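Long-range contact in amicyanin (Paracoccus versutus, PDB 1ID2), which carries electrons as a type 1 blue copper protein, a small beta-barrel member of the plastocyanin/azurin family: residues A[51-63]-A[83-96]. Residues are numbered along the deposited sequence; the frame is centred on the assembly and turned at random.
With CU (copper (II) ion), chain D.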
loop_
_atom_site.group_PDB
_atom_site.type_symbol
_atom_site.label_atom_id
_atom_site.label_comp_id
_atom_site.label_asym_id
_atom_site.label_seq_id
_atom_site.Cartn_x
_atom_site.Cartn_y
_atom_site.Cartn_z
ATOM N N VAL A 51 -16.190 -3.106 4.261
ATOM C CA VAL A 51 -16.843 -1.804 4.074
ATOM C C VAL A 51 -16.211 -0.611 4.804
ATOM O O VAL A 51 -16.479 0.536 4.456
ATOM C CB VAL A 51 -18.350 -1.862 4.440
ATOM C CG1 VAL A 51 -19.094 -2.639 3.405
ATOM C CG2 VAL A 51 -18.546 -2.519 5.774
ATOM N N MET A 52 -15.455 -0.872 5.865
ATOM C CA MET A 52 -14.614 0.160 6.484
ATOM C C MET A 52 -13.568 0.647 5.494
ATOM O O MET A 52 -12.752 -0.127 5.019
ATOM C CB MET A 52 -13.884 -0.402 7.697
ATOM C CG MET A 52 -13.072 0.624 8.465
ATOM S SD MET A 52 -14.103 1.683 9.460
ATOM C CE MET A 52 -14.209 0.733 10.995
ATOM N N PRO A 53 -13.488 1.955 5.283
ATOM C CA PRO A 53 -12.479 2.365 4.311
ATOM C C PRO A 53 -11.093 2.355 4.937
ATOM O O PRO A 53 -10.932 2.665 6.116
ATOM C CB PRO A 53 -12.940 3.764 3.895
ATOM C CG PRO A 53 -14.418 3.784 4.262
ATOM C CD PRO A 53 -14.458 3.028 5.549
ATOM N N HIS A 54 -10.097 2.022 4.126
ATOM C CA HIS A 54 -8.721 1.895 4.570
ATOM C C HIS A 54 -7.820 2.478 3.492
ATOM O O HIS A 54 -8.195 2.488 2.322
ATOM C CB HIS A 54 -8.378 0.433 4.804
ATOM C CG HIS A 54 -9.166 -0.206 5.919
ATOM N ND1 HIS A 54 -9.044 0.205 7.222
ATOM C CD2 HIS A 54 -9.959 -1.303 5.879
ATOM C CE1 HIS A 54 -9.761 -0.640 7.938
ATOM N NE2 HIS A 54 -10.333 -1.567 7.182
ATOM N N ASN A 55 -6.732 3.124 3.894
ATOM C CA ASN A 55 -5.736 3.580 2.924
ATOM C C ASN A 55 -4.344 3.092 3.300
ATOM O O ASN A 55 -4.206 2.199 4.155
ATOM C CB ASN A 55 -5.749 5.113 2.779
ATOM C CG ASN A 55 -5.060 5.826 3.931
ATOM O OD1 ASN A 55 -5.002 5.301 5.025
ATOM N ND2 ASN A 55 -4.631 7.068 3.710
ATOM N N VAL A 56 -3.352 3.514 2.509
ATOM C CA VAL A 56 -1.936 3.239 2.794
ATOM C C VAL A 56 -1.231 4.578 2.912
ATOM O O VAL A 56 -1.446 5.444 2.061
ATOM C CB VAL A 56 -1.284 2.395 1.650
ATOM C CG1 VAL A 56 0.220 2.300 1.824
ATOM C CG2 VAL A 56 -1.855 1.004 1.668
ATOM N N ALA A 57 -0.586 4.819 4.060
ATOM C CA ALA A 57 0.097 6.089 4.321
ATOM C C ALA A 57 1.492 5.923 4.928
ATOM O O ALA A 57 1.830 4.873 5.501
ATOM C CB ALA A 57 -0.769 6.984 5.217
ATOM N N PHE A 58 2.346 6.902 4.651
ATOM C CA PHE A 58 3.741 6.871 5.093
ATOM C C PHE A 58 3.986 8.197 5.811
ATOM O O PHE A 58 3.475 9.234 5.389
ATOM C CB PHE A 58 4.716 6.737 3.898
ATOM C CG PHE A 58 4.580 5.428 3.094
ATOM C CD1 PHE A 58 5.249 4.281 3.477
ATOM C CD2 PHE A 58 3.786 5.366 1.955
ATOM C CE1 PHE A 58 5.116 3.086 2.750
ATOM C CE2 PHE A 58 3.656 4.177 1.229
ATOM C CZ PHE A 58 4.314 3.045 1.626
ATOM N N LYS A 59 4.610 8.132 6.983
ATOM C CA LYS A 59 5.064 9.332 7.695
ATOM C C LYS A 59 6.159 10.038 6.878
ATOM O O LYS A 59 6.691 9.477 5.916
ATOM C CB LYS A 59 5.648 8.954 9.067
ATOM C CG LYS A 59 4.673 8.355 10.081
ATOM C CD LYS A 59 3.909 9.453 10.786
ATOM C CE LYS A 59 2.760 8.914 11.621
ATOM N NZ LYS A 59 1.646 9.919 11.680
ATOM N N LYS A 60 6.570 11.217 7.343
ATOM C CA LYS A 60 7.635 11.980 6.700
ATOM C C LYS A 60 8.917 11.166 6.713
ATOM O O LYS A 60 9.231 10.517 7.712
ATOM C CB LYS A 60 7.894 13.288 7.452
ATOM C CG LYS A 60 7.295 14.532 6.809
ATOM C CD LYS A 60 8.152 15.777 7.066
ATOM C CE LYS A 60 8.690 15.831 8.499
ATOM N NZ LYS A 60 7.621 15.948 9.545
ATOM N N GLY A 61 9.675 11.239 5.625
ATOM C CA GLY A 61 11.027 10.718 5.648
ATOM C C GLY A 61 11.109 9.255 5.310
ATOM O O GLY A 61 12.174 8.655 5.438
ATOM N N ILE A 62 9.989 8.663 4.907
ATOM C CA ILE A 62 9.962 7.225 4.654
ATOM C C ILE A 62 10.052 6.905 3.151
ATOM O O ILE A 62 10.994 6.245 2.720
ATOM C CB ILE A 62 8.704 6.560 5.302
ATOM C CG1 ILE A 62 8.668 6.861 6.807
ATOM C CG2 ILE A 62 8.709 5.058 5.063
ATOM C CD1 ILE A 62 9.736 6.174 7.624
ATOM N N VAL A 63 9.120 7.421 2.349
ATOM C CA VAL A 63 9.197 7.234 0.901
ATOM C C VAL A 63 9.630 8.493 0.179
ATOM O O VAL A 63 9.655 8.533 -1.050
ATOM C CB VAL A 63 7.855 6.775 0.291
ATOM C CG1 VAL A 63 7.645 5.318 0.604
ATOM C CG2 VAL A 63 6.698 7.655 0.779
ATOM N N PHE A 83 7.675 0.398 -5.881
ATOM C CA PHE A 83 8.787 0.722 -4.992
ATOM C C PHE A 83 10.075 0.643 -5.779
ATOM O O PHE A 83 10.490 -0.430 -6.197
ATOM C CB PHE A 83 8.850 -0.254 -3.809
ATOM C CG PHE A 83 7.811 0.006 -2.764
ATOM C CD1 PHE A 83 6.546 -0.552 -2.867
ATOM C CD2 PHE A 83 8.072 0.860 -1.707
ATOM C CE1 PHE A 83 5.564 -0.245 -1.932
ATOM C CE2 PHE A 83 7.094 1.165 -0.763
ATOM C CZ PHE A 83 5.846 0.620 -0.877
ATOM N N ASN A 84 10.711 1.788 -5.965
ATOM C CA ASN A 84 11.843 1.876 -6.866
ATOM C C ASN A 84 13.148 1.635 -6.159
ATOM O O ASN A 84 14.088 1.130 -6.762
ATOM C CB ASN A 84 11.872 3.237 -7.538
ATOM C CG ASN A 84 10.624 3.510 -8.316
ATOM O OD1 ASN A 84 10.182 2.687 -9.121
ATOM N ND2 ASN A 84 10.010 4.644 -8.050
ATOM N N GLU A 85 13.208 1.973 -4.876
ATOM C CA GLU A 85 14.452 1.846 -4.137
ATOM C C GLU A 85 14.425 0.766 -3.053
ATOM O O GLU A 85 13.456 0.668 -2.301
ATOM C CB GLU A 85 14.810 3.191 -3.513
ATOM C CG GLU A 85 15.477 4.170 -4.453
ATOM C CD GLU A 85 16.199 5.266 -3.698
ATOM O OE1 GLU A 85 17.157 4.950 -2.951
ATOM O OE2 GLU A 85 15.763 6.431 -3.796
ATOM N N ALA A 86 15.539 0.036 -2.927
ATOM C CA ALA A 86 15.810 -0.892 -1.816
ATOM C C ALA A 86 15.672 -0.247 -0.429
ATOM O O ALA A 86 16.074 0.896 -0.251
ATOM C CB ALA A 86 17.208 -1.470 -1.976
ATOM N N GLY A 87 15.123 -0.981 0.543
ATOM C CA GLY A 87 14.898 -0.430 1.876
ATOM C C GLY A 87 13.762 -1.066 2.678
ATOM O O GLY A 87 13.230 -2.084 2.258
ATOM N N SER A 88 13.418 -0.494 3.843
ATOM C CA SER A 88 12.239 -0.910 4.628
ATOM C C SER A 88 11.260 0.242 4.806
ATOM O O SER A 88 11.608 1.266 5.397
ATOM C CB SER A 88 12.634 -1.409 6.021
ATOM O OG SER A 88 13.439 -2.551 5.927
ATOM N N TYR A 89 10.014 0.029 4.380
ATOM C CA TYR A 89 9.017 1.090 4.338
ATOM C C TYR A 89 7.827 0.655 5.173
ATOM O O TYR A 89 7.254 -0.395 4.935
ATOM C CB TYR A 89 8.569 1.336 2.895
ATOM C CG TYR A 89 9.706 1.587 1.938
ATOM C CD1 TYR A 89 10.107 2.878 1.653
ATOM C CD2 TYR A 89 10.446 0.535 1.400
ATOM C CE1 TYR A 89 11.215 3.138 0.883
ATOM C CE2 TYR A 89 11.572 0.786 0.626
ATOM C CZ TYR A 89 11.951 2.102 0.381
ATOM O OH TYR A 89 13.105 2.410 -0.306
ATOM N N ASP A 90 7.594 1.383 6.253
ATOM C CA ASP A 90 6.435 1.201 7.124
ATOM C C ASP A 90 5.290 2.024 6.595
ATOM O O ASP A 90 5.460 3.219 6.358
ATOM C CB ASP A 90 6.719 1.724 8.533
ATOM C CG ASP A 90 7.965 1.159 9.118
ATOM O OD1 ASP A 90 8.965 1.921 9.230
ATOM O OD2 ASP A 90 7.911 -0.045 9.469
ATOM N N TYR A 91 4.088 1.464 6.643
ATOM C CA TYR A 91 2.907 2.258 6.362
ATOM C C TYR A 91 1.902 1.979 7.455
ATOM O O TYR A 91 2.060 1.036 8.232
ATOM C CB TYR A 91 2.317 1.922 4.985
ATOM C CG TYR A 91 1.976 0.462 4.800
ATOM C CD1 TYR A 91 0.693 -0.010 5.055
ATOM C CD2 TYR A 91 2.954 -0.459 4.418
ATOM C CE1 TYR A 91 0.396 -1.356 4.957
ATOM C CE2 TYR A 91 2.662 -1.805 4.313
ATOM C CZ TYR A 91 1.373 -2.242 4.594
ATOM O OH TYR A 91 1.061 -3.568 4.456
ATOM N N PHE A 92 0.858 2.794 7.476
ATOM C CA PHE A 92 -0.213 2.663 8.430
ATOM C C PHE A 92 -1.456 3.210 7.731
ATOM O O PHE A 92 -1.375 3.732 6.615
ATOM C CB PHE A 92 0.114 3.468 9.713
ATOM C CG PHE A 92 0.340 4.936 9.463
ATOM C CD1 PHE A 92 1.548 5.382 8.941
ATOM C CD2 PHE A 92 -0.693 5.852 9.623
ATOM C CE1 PHE A 92 1.714 6.703 8.565
ATOM C CE2 PHE A 92 -0.525 7.188 9.247
ATOM C CZ PHE A 92 0.695 7.606 8.706
ATOM N N CYS A 93 -2.608 3.030 8.359
ATOM C CA CYS A 93 -3.863 3.475 7.796
ATOM C C CYS A 93 -4.210 4.742 8.526
ATOM O O CYS A 93 -4.126 4.794 9.744
ATOM C CB CYS A 93 -4.941 2.405 8.010
ATOM S SG CYS A 93 -6.535 2.948 7.458
ATOM N N THR A 94 -4.419 5.806 7.772
ATOM C CA THR A 94 -4.477 7.150 8.314
ATOM C C THR A 94 -5.495 7.313 9.441
ATOM O O THR A 94 -5.178 7.856 10.488
ATOM C CB THR A 94 -4.773 8.167 7.185
ATOM O OG1 THR A 94 -3.671 8.189 6.276
ATOM C CG2 THR A 94 -4.989 9.569 7.749
ATOM N N PRO A 95 -6.737 6.844 9.242
ATOM C CA PRO A 95 -7.698 6.988 10.335
ATOM C C PRO A 95 -7.604 5.886 11.416
ATOM O O PRO A 95 -8.174 6.023 12.505
ATOM C CB PRO A 95 -9.036 6.977 9.605
ATOM C CG PRO A 95 -8.780 6.062 8.456
ATOM C CD PRO A 95 -7.399 6.415 7.998
ATOM N N HIS A 96 -6.812 4.851 11.138
ATOM C CA HIS A 96 -6.658 3.693 12.020
ATOM C C HIS A 96 -5.179 3.378 12.177
ATOM O O HIS A 96 -4.692 2.366 11.649
ATOM C CB HIS A 96 -7.367 2.475 11.408
ATOM C CG HIS A 96 -8.763 2.754 10.926
ATOM N ND1 HIS A 96 -9.177 2.376 9.666
ATOM C CD2 HIS A 96 -9.759 3.447 11.536
ATOM C CE1 HIS A 96 -10.401 2.847 9.539
ATOM N NE2 HIS A 96 -10.796 3.511 10.640
HETATM CU CU CU D . -7.825 1.524 8.146
HETATM O O HOH W 1 5.217 5.253 8.089
#
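His54, Cys93 and His96 meet on one copper ion: His54 ND1 and Cys93 SG each lie 2.0 Å from the metal, His96 ND1 2.2 Å. The two imidazoles meet rim to rim, planes at 76°, their ND1 atoms close but unbonded because both point at the copper. With ND1 on the metal and NE2 hydrogen-bonded to Glu50, the His54 ring is held at both nitrogens. Cys93 SG, swung anti to its backbone N (chi1 175°), lies in the plane of the His54 ring at its edge and accepts a long hydrogen bond from Asn55 N, 3.6 Å. The side-chain amide of Asn55 clamps Thr94 twice: OD1 takes Thr94 N on an in-plane lone pair at 2.9 Å, and ND2 donates to Thr94 OG1 at 3.0 Å, in the plane of the amide, its other bond going to Gly70 O. With an alanine here, Thr94 N, Thr94 OG1 and Gly70 O would probably each lose a partner, and the turn after Cys93 would be freer to shift. Ala57 and Phe92 form an antiparallel hydrogen-bonded pair; Ala57 CB sits over one face of the Phe92 ring, the Lys59 side chain crosses on the opposite side near CE1 and CZ, and Lys59 N meets the edge. A water bridges Lys59 N and Asp90 O. Deeper in the barrel, the Phe58 ring is sandwiched between Tyr91 CB and Val63 CG1, its CZ at the edge of Phe83. Thiolate, two imidazoles and Met99 make the type 1 centre; the second-shell Asn55 N-H would probably withdraw charge from the thiolate and so tune the redox potential.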